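Long-range contacts in uncharacterized protein (Acinetobacter baumannii, PDB 4PAR), which cleaves DNA as a 5-hydroxymethylcytosine-specific restriction endonuclease, joining a Vsr-like nuclease domain to an SRA-like domain that probably recognises the modified base: residues G76-R81 with K127-Q132; H70-E75 with I120-V125; K84-L89 with L96-Q101. The protein carries 3 engineered substitutions. All blocks are in the same frame, centred on the assembly; numbering follows the deposited sequence.

Contact 1: residues G76-R81 with K127-Q132. With nucleotides of chain A.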
# COMPACT_ATOMS: atom_id res chain seq x y z
N GLY F 76 -1.26 27.24 14.38
CA GLY F 76 -1.94 26.86 15.59
C GLY F 76 -3.44 26.81 15.46
O GLY F 76 -4.07 27.83 15.30
N HIS F 77 -4.02 25.64 15.52
CA HIS F 77 -5.45 25.55 15.67
C HIS F 77 -6.26 25.13 14.49
O HIS F 77 -7.34 24.56 14.68
CB HIS F 77 -6.01 26.85 16.22
CG HIS F 77 -6.00 26.92 17.72
ND1 HIS F 77 -6.33 25.88 18.50
CD2 HIS F 77 -5.71 27.97 18.58
CE1 HIS F 77 -6.24 26.24 19.79
NE2 HIS F 77 -5.86 27.52 19.84
N HIS F 78 -5.82 25.37 13.27
CA HIS F 78 -6.66 25.01 12.16
C HIS F 78 -6.15 23.84 11.40
O HIS F 78 -6.91 23.07 10.80
CB HIS F 78 -6.81 26.19 11.24
CG HIS F 78 -6.89 27.50 11.95
ND1 HIS F 78 -8.01 28.22 12.02
CD2 HIS F 78 -5.92 28.22 12.62
CE1 HIS F 78 -7.78 29.34 12.70
NE2 HIS F 78 -6.50 29.35 13.07
N PHE F 79 -4.84 23.70 11.50
CA PHE F 79 -4.05 22.63 10.91
C PHE F 79 -4.69 21.85 9.82
O PHE F 79 -4.40 20.69 9.63
CB PHE F 79 -3.52 21.68 11.97
CG PHE F 79 -4.41 21.52 13.15
CD1 PHE F 79 -4.20 22.26 14.28
CD2 PHE F 79 -5.43 20.62 13.13
CE1 PHE F 79 -5.01 22.12 15.37
CE2 PHE F 79 -6.25 20.47 14.22
CZ PHE F 79 -6.03 21.22 15.34
N LEU F 80 -5.54 22.50 9.06
CA LEU F 80 -5.82 21.98 7.77
C LEU F 80 -6.16 20.53 7.88
O LEU F 80 -5.29 19.68 7.77
CB LEU F 80 -4.56 22.12 6.94
CG LEU F 80 -4.64 21.57 5.54
CD1 LEU F 80 -3.25 21.18 5.12
CD2 LEU F 80 -5.55 20.37 5.59
N ARG F 81 -7.42 20.22 8.07
CA ARG F 81 -7.84 18.85 8.17
C ARG F 81 -7.40 18.16 6.93
O ARG F 81 -7.35 18.74 5.87
CB ARG F 81 -9.34 18.77 8.26
CG ARG F 81 -10.04 19.21 6.99
CD ARG F 81 -11.43 19.72 7.30
NE ARG F 81 -11.97 20.52 6.20
CZ ARG F 81 -12.84 20.07 5.31
NH1 ARG F 81 -13.28 18.82 5.39
NH2 ARG F 81 -13.28 20.87 4.35
N LYS F 127 -2.13 37.50 11.63
CA LYS F 127 -2.20 38.74 12.40
C LYS F 127 -3.32 38.61 13.44
O LYS F 127 -3.05 38.51 14.64
CB LYS F 127 -2.44 39.95 11.48
CG LYS F 127 -3.46 39.76 10.37
CD LYS F 127 -3.89 41.11 9.78
CE LYS F 127 -5.06 40.95 8.81
NZ LYS F 127 -5.55 42.27 8.33
N ASN F 128 -4.56 38.57 12.98
CA ASN F 128 -5.68 38.32 13.86
C ASN F 128 -6.09 36.87 13.71
O ASN F 128 -6.69 36.49 12.71
CB ASN F 128 -6.87 39.23 13.54
CG ASN F 128 -6.53 40.71 13.68
OD1 ASN F 128 -6.17 41.37 12.70
ND2 ASN F 128 -6.65 41.24 14.89
N GLN F 129 -5.78 36.06 14.72
CA GLN F 129 -6.16 34.66 14.72
C GLN F 129 -7.30 34.47 15.71
O GLN F 129 -7.29 35.06 16.79
CB GLN F 129 -4.95 33.79 15.07
CG GLN F 129 -5.27 32.60 15.97
CD GLN F 129 -4.63 31.33 15.48
OE1 GLN F 129 -4.44 31.15 14.27
NE2 GLN F 129 -4.29 30.43 16.40
N GLU F 130 -8.30 33.66 15.36
CA GLU F 130 -8.34 32.85 14.15
C GLU F 130 -8.66 33.64 12.87
O GLU F 130 -8.86 34.85 12.92
CB GLU F 130 -9.35 31.72 14.33
CG GLU F 130 -10.67 32.13 14.98
CD GLU F 130 -10.60 32.13 16.51
OE1 GLU F 130 -9.62 31.59 17.06
OE2 GLU F 130 -11.52 32.69 17.14
N GLY F 131 -8.77 32.93 11.75
CA GLY F 131 -8.94 33.59 10.46
C GLY F 131 -7.72 34.29 9.87
O GLY F 131 -6.70 33.66 9.58
N GLN F 132 -7.85 35.61 9.70
CA GLN F 132 -7.04 36.42 8.79
C GLN F 132 -5.53 36.17 8.79
O GLN F 132 -4.91 36.07 9.84
CB GLN F 132 -7.25 37.91 9.12
CG GLN F 132 -8.69 38.37 9.08
CD GLN F 132 -9.08 38.89 7.72
OE1 GLN F 132 -8.32 38.75 6.75
NE2 GLN F 132 -10.25 39.50 7.63
P DT A 13 -17.40 18.45 3.80
OP1 DT A 13 -17.87 17.99 5.13
OP2 DT A 13 -16.09 19.12 3.66
O5' DT A 13 -17.39 17.20 2.81
C5' DT A 13 -18.59 16.48 2.57
C4' DT A 13 -18.37 15.44 1.50
O4' DT A 13 -18.37 16.08 0.19
C3' DT A 13 -17.04 14.69 1.60
O3' DT A 13 -17.26 13.31 1.38
C2' DT A 13 -16.21 15.31 0.47
C1' DT A 13 -17.29 15.55 -0.55
N1 DT A 13 -16.93 16.51 -1.64
C2 DT A 13 -17.35 16.24 -2.92
O2 DT A 13 -17.99 15.25 -3.22
N3 DT A 13 -16.98 17.17 -3.85
C4 DT A 13 -16.25 18.32 -3.65
O4 DT A 13 -15.97 19.09 -4.57
C5 DT A 13 -15.84 18.55 -2.27
C7 DT A 13 -15.04 19.76 -1.91
C6 DT A 13 -16.20 17.64 -1.35
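With chi1 at -37°, CG of His78 lies beside its own backbone N, anti to the carbonyl carbon, and the ring meets Gln129 with its NE2 edge; the Gln129 chain bends at chi2 (134°). The two side chains run past each other in opposite directions, with ring and amide planes strongly inclined. His78 NE2 donates to Gln129 OE1 at 3.0 Å, and the acceptor lies close to the ring plane. Seen from the amide, however, this donor stands well above the carbonyl plane. The other end of the same amide turns to backbone: Gln129 NE2 donates to Gly76 O at 2.8 Å, with the N-H moderately bent from the line to the oxygen, and makes a weak bond to Glu75 O. One side chain thus joins a histidine donor to main-chain acceptors, consistent with the amide orientation modelled. Packing completes the contact. His78 CE1 brings its ring edge to Glu130 CB, while His77 offers CD2, also an edge atom, to Gln129 NE2 at 3.6 Å.

Farther along the same loop, Arg81 extends from CG to NE toward the DNA, and its NH1 and NH2 both make weak hydrogen bonds to OP2 of DT13 of chain A. The loop thus meets residues 127-132 at one end and the DNA backbone at the other. Its partner, residues 127-132, leads from strand 119-124 into helix 136-159. Residues 76-81 follow strand 69-74, and the hairpin of strands 85-87 and 97-99 flanks them through Tyr87, edge-to-face with His77.

Contact 2: residues H70-E75 with I120-V125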
# COMPACT_ATOMS: atom_id res chain seq x y z
N HIS F 70 16.00 24.68 14.48
CA HIS F 70 14.71 24.34 13.91
C HIS F 70 13.93 25.58 13.56
O HIS F 70 14.14 26.66 14.10
CB HIS F 70 13.89 23.49 14.87
CG HIS F 70 14.50 22.15 15.16
ND1 HIS F 70 14.06 21.00 14.56
CD2 HIS F 70 15.49 21.79 16.01
CE1 HIS F 70 14.75 19.97 15.02
NE2 HIS F 70 15.63 20.43 15.90
N ILE F 71 13.01 25.40 12.62
CA ILE F 71 12.07 26.42 12.23
C ILE F 71 10.69 25.79 12.18
O ILE F 71 10.47 24.76 11.53
CB ILE F 71 12.43 27.04 10.88
CG1 ILE F 71 13.74 27.82 11.01
CG2 ILE F 71 11.32 27.96 10.41
CD1 ILE F 71 14.64 27.71 9.81
N GLU F 72 9.78 26.42 12.91
CA GLU F 72 8.40 25.99 13.01
C GLU F 72 7.45 27.08 12.53
O GLU F 72 7.53 28.23 12.98
CB GLU F 72 8.07 25.61 14.45
CG GLU F 72 6.63 25.20 14.67
CD GLU F 72 6.31 24.99 16.14
OE1 GLU F 72 6.60 25.89 16.95
OE2 GLU F 72 5.77 23.91 16.47
N VAL F 73 6.56 26.73 11.60
CA VAL F 73 5.48 27.62 11.23
C VAL F 73 4.36 27.55 12.28
O VAL F 73 3.86 26.46 12.58
CB VAL F 73 4.91 27.27 9.85
CG1 VAL F 73 3.60 28.00 9.61
CG2 VAL F 73 5.93 27.58 8.75
N ASP F 74 4.01 28.70 12.86
CA ASP F 74 2.88 28.78 13.78
C ASP F 74 1.66 29.32 13.07
O ASP F 74 1.64 30.46 12.58
CB ASP F 74 3.20 29.67 15.00
CG ASP F 74 2.07 29.65 16.06
OD1 ASP F 74 0.97 29.10 15.78
OD2 ASP F 74 2.27 30.18 17.17
N GLU F 75 0.68 28.45 12.96
CA GLU F 75 -0.68 28.78 12.64
C GLU F 75 -1.49 28.43 13.86
O GLU F 75 -2.31 29.19 14.32
CB GLU F 75 -1.15 27.93 11.50
CG GLU F 75 -0.09 27.69 10.45
CD GLU F 75 -0.62 26.88 9.30
OE1 GLU F 75 -1.76 26.41 9.40
OE2 GLU F 75 0.08 26.71 8.30
N ILE F 120 14.72 26.81 18.60
CA ILE F 120 13.58 26.82 17.70
C ILE F 120 13.14 28.23 17.37
O ILE F 120 12.81 29.02 18.26
CB ILE F 120 12.38 26.06 18.27
CG1 ILE F 120 12.66 24.56 18.27
CG2 ILE F 120 11.13 26.34 17.45
CD1 ILE F 120 11.44 23.71 18.51
N PHE F 121 13.15 28.56 16.08
CA PHE F 121 12.63 29.83 15.61
C PHE F 121 11.22 29.64 15.09
O PHE F 121 10.92 28.62 14.45
CB PHE F 121 13.52 30.42 14.53
CG PHE F 121 14.87 30.84 15.03
CD1 PHE F 121 15.02 32.02 15.73
CD2 PHE F 121 15.98 30.06 14.78
CE1 PHE F 121 16.26 32.42 16.19
CE2 PHE F 121 17.23 30.45 15.24
CZ PHE F 121 17.36 31.64 15.94
N ARG F 122 10.35 30.61 15.34
CA ARG F 122 8.98 30.47 14.91
C ARG F 122 8.61 31.50 13.86
O ARG F 122 9.21 32.58 13.79
CB ARG F 122 8.03 30.57 16.11
CG ARG F 122 7.96 29.29 16.88
CD ARG F 122 7.07 29.37 18.10
NE ARG F 122 7.30 28.20 18.94
CZ ARG F 122 8.23 28.13 19.89
NH1 ARG F 122 9.01 29.18 20.13
NH2 ARG F 122 8.38 27.02 20.59
N VAL F 123 7.65 31.15 13.02
CA VAL F 123 7.11 32.13 12.08
C VAL F 123 5.60 32.25 12.26
O VAL F 123 4.86 31.29 12.06
CB VAL F 123 7.43 31.75 10.64
CG1 VAL F 123 6.98 32.87 9.70
CG2 VAL F 123 8.92 31.48 10.50
N ASN F 124 5.15 33.44 12.65
CA ASN F 124 3.73 33.68 12.90
C ASN F 124 3.03 34.22 11.67
O ASN F 124 3.28 35.35 11.25
CB ASN F 124 3.55 34.64 14.07
CG ASN F 124 4.29 34.20 15.30
OD1 ASN F 124 5.42 34.62 15.54
ND2 ASN F 124 3.67 33.33 16.09
N VAL F 125 2.15 33.40 11.11
CA VAL F 125 1.55 33.69 9.82
C VAL F 125 0.18 34.36 9.91
O VAL F 125 -0.41 34.70 8.89
CB VAL F 125 1.41 32.41 9.01
CG1 VAL F 125 2.78 31.78 8.82
CG2 VAL F 125 0.47 31.46 9.71
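His70 to Asp74 pair in parallel register with Ile120 to Asn124, joining two strands of the five-stranded mixed sheet in the nuclease domain, which belongs to the PD-(D/E)XK clan. Donors and acceptors alternate between the strands. Phe121 N gives its hydrogen to His70 O at 2.9 Å, and Phe121 O receives Glu72 N at the same length. Glu72 O then accepts Val123 N, and Val123 O accepts Asp74 N at 2.8 Å. Where the strands end the pairing slackens, and the bond from Val125 N to Asp74 O is weak at 3.3 Å.

Side chains on the Glu72 face are mostly polar. With CG anti to the backbone N (chi1 177°), the extended Glu72 lies alongside Arg122, pointing the same way; OE1 and Arg122 NE form a salt bridge of 3.1 Å whose hydrogen bond is weak. The stronger partner of this carboxylate is Leu96 N, which bonds to OE2, and Arg122 NH2 reaches Glu94 O weakly. His70 ND1 is satisfied by Thr60 OG1; Asp74 OD1 has a weak bond with Tyr87 OH. Past the strand end, Glu75 OE2 accepts Tyr25 N.

The reverse face is apolar: Ile71, Val73, Phe121 and Val123 pack there against helices 26-37 and 136-159. Val125, past the end of the pairing, brings CG1 to within 3.9 Å of Val73 CG1. Ile120, the apolar residue on the Glu72 face, holds CG2 4.2 Å above the guanidinium plane of Arg122, over its centre.

Contact 3: residues K84-L89 with L96-Q101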
# COMPACT_ATOMS: atom_id res chain seq x y z
N LYS F 84 -3.30 14.44 11.95
CA LYS F 84 -3.25 13.69 13.20
C LYS F 84 -2.63 14.55 14.29
O LYS F 84 -2.56 14.15 15.46
CB LYS F 84 -2.45 12.40 13.01
CG LYS F 84 -2.87 11.60 11.78
CD LYS F 84 -1.89 10.47 11.48
CE LYS F 84 -2.27 9.72 10.21
NZ LYS F 84 -1.34 8.59 9.94
N MET F 85 -2.19 15.75 13.92
CA MET F 85 -1.49 16.63 14.85
C MET F 85 -2.43 17.28 15.85
O MET F 85 -3.66 17.16 15.75
CB MET F 85 -0.74 17.71 14.08
CG MET F 85 0.28 17.16 13.08
SD MET F 85 0.78 18.36 11.83
CE MET F 85 1.80 19.47 12.77
N GLU F 86 -1.84 17.98 16.81
CA GLU F 86 -2.58 18.72 17.82
C GLU F 86 -1.72 19.87 18.35
O GLU F 86 -0.50 19.76 18.45
CB GLU F 86 -3.03 17.80 18.96
CG GLU F 86 -1.92 17.08 19.69
CD GLU F 86 -2.44 16.11 20.75
OE1 GLU F 86 -3.58 15.63 20.60
OE2 GLU F 86 -1.71 15.85 21.73
N TYR F 87 -2.39 20.97 18.69
CA TYR F 87 -1.72 22.22 19.04
C TYR F 87 -1.68 22.39 20.55
O TYR F 87 -2.71 22.56 21.19
CB TYR F 87 -2.45 23.40 18.39
CG TYR F 87 -1.69 24.71 18.40
CD1 TYR F 87 -0.44 24.82 17.82
CD2 TYR F 87 -2.25 25.85 18.98
CE1 TYR F 87 0.25 26.01 17.82
CE2 TYR F 87 -1.56 27.05 18.98
CZ TYR F 87 -0.31 27.13 18.39
OH TYR F 87 0.38 28.31 18.38
N SER F 88 -0.47 22.33 21.11
CA SER F 88 -0.30 22.39 22.56
C SER F 88 0.90 23.25 22.95
O SER F 88 1.75 23.56 22.12
CB SER F 88 -0.14 20.98 23.13
OG SER F 88 0.10 21.03 24.52
N LEU F 89 0.97 23.63 24.22
CA LEU F 89 2.10 24.40 24.71
C LEU F 89 3.04 23.49 25.49
O LEU F 89 2.61 22.59 26.21
CB LEU F 89 1.63 25.56 25.58
CG LEU F 89 2.69 26.62 25.89
CD1 LEU F 89 3.28 27.21 24.61
CD2 LEU F 89 2.11 27.72 26.76
N LEU F 96 5.39 23.64 19.03
CA LEU F 96 4.02 23.81 19.51
C LEU F 96 3.10 22.69 19.03
O LEU F 96 2.02 22.48 19.57
CB LEU F 96 3.46 25.16 19.06
CG LEU F 96 3.84 26.46 19.77
CD1 LEU F 96 5.11 26.34 20.58
CD2 LEU F 96 3.97 27.59 18.76
N TYR F 97 3.55 21.95 18.02
CA TYR F 97 2.69 20.96 17.38
C TYR F 97 3.16 19.56 17.69
O TYR F 97 4.33 19.24 17.52
CB TYR F 97 2.66 21.16 15.86
CG TYR F 97 2.15 22.50 15.40
CD1 TYR F 97 3.01 23.59 15.32
CD2 TYR F 97 0.83 22.68 15.02
CE1 TYR F 97 2.56 24.82 14.90
CE2 TYR F 97 0.37 23.91 14.59
CZ TYR F 97 1.24 24.98 14.53
OH TYR F 97 0.81 26.21 14.11
N SER F 98 2.23 18.71 18.12
CA SER F 98 2.58 17.35 18.51
C SER F 98 1.63 16.34 17.89
O SER F 98 0.72 16.70 17.16
CB SER F 98 2.56 17.23 20.03
OG SER F 98 1.33 17.69 20.56
N ILE F 99 1.85 15.06 18.18
CA ILE F 99 1.02 14.00 17.63
C ILE F 99 0.30 13.29 18.77
O ILE F 99 0.86 13.14 19.86
CB ILE F 99 1.86 12.97 16.85
CG1 ILE F 99 2.86 13.69 15.94
CG2 ILE F 99 0.97 12.04 16.05
CD1 ILE F 99 2.21 14.61 14.94
N SER F 100 -0.94 12.86 18.53
CA SER F 100 -1.68 12.10 19.53
C SER F 100 -0.93 10.81 19.88
O SER F 100 -0.38 10.15 19.00
CB SER F 100 -3.08 11.77 19.02
OG SER F 100 -3.09 11.55 17.62
N GLN F 101 -0.90 10.48 21.17
CA GLN F 101 -0.17 9.32 21.67
C GLN F 101 -0.58 8.02 20.98
O GLN F 101 0.21 7.09 20.87
CB GLN F 101 -0.36 9.17 23.18
CG GLN F 101 0.47 10.13 24.03
CD GLN F 101 -0.11 11.53 24.09
OE1 GLN F 101 -0.71 12.02 23.12
NE2 GLN F 101 0.06 12.20 25.23
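Tyr87 CD1 lies over one face of the Tyr97 ring, offset toward its rim, 3.5 Å from Tyr97 CE2. The planes meet obliquely, at 48°. Tyr87 also lies side by side with Leu96, its CE1 3.5 Å from Leu96 CB. At the other end of Tyr97, Met85 bends at chi3 (73°) to place CE 3.6 Å from Tyr97 CB, while Met85 CG packs on Ile99 CD1 at 3.7 Å.

A short antiparallel beta hairpin positions these groups. Glu86 and Ser98 form a hydrogen-bonded pair, each N donating to the other's O at 2.9 Å, and the flanking Met85-Ile99 and Tyr87-Tyr97 pairs are non-hydrogen-bonded. Ser88 N extends the pairing to Leu96 O, and Ser100 OG adds a weak bond to Lys84 O. On the Glu86 face, Glu86 CG touches Ser98 OG at 3.4 Å, and Lys56 NZ ties both side chains together by a salt bridge to Glu86 OE2 and a hydrogen bond to Ser98 OG.

Farther out, Tyr97 OH probably bonds to Glu75 N, just past strand 69-74. Met85 and Ile99 rest on Leu59 of strand 57-64, and helix 101-104 begins directly after Ser100.

Overall arrangement
All three contacts lie in the nuclease domain, their centres 13 to 15 Å apart. Along the chain, contacts 1 and 2 alternate: strand 69-74 runs into residues 76-81 and strand 119-124 into residues 127-132, so contact 1 continues beyond the paired strand ends of contact 2. The hairpin of contact 3 is nested inside the loop closed by both. Glu72 and Tyr97 tie it to the sheet strand, while Tyr97 and Tyr87 also meet the start of loop 76-81. The order therefore leads from the sheet outward to a loop and hairpin nearer the DNA: contact 2 stays about 16 Å from it at the nearest atoms, contact 3 comes within about 5 Å, and contact 1 reaches it through weak bonds of Arg81.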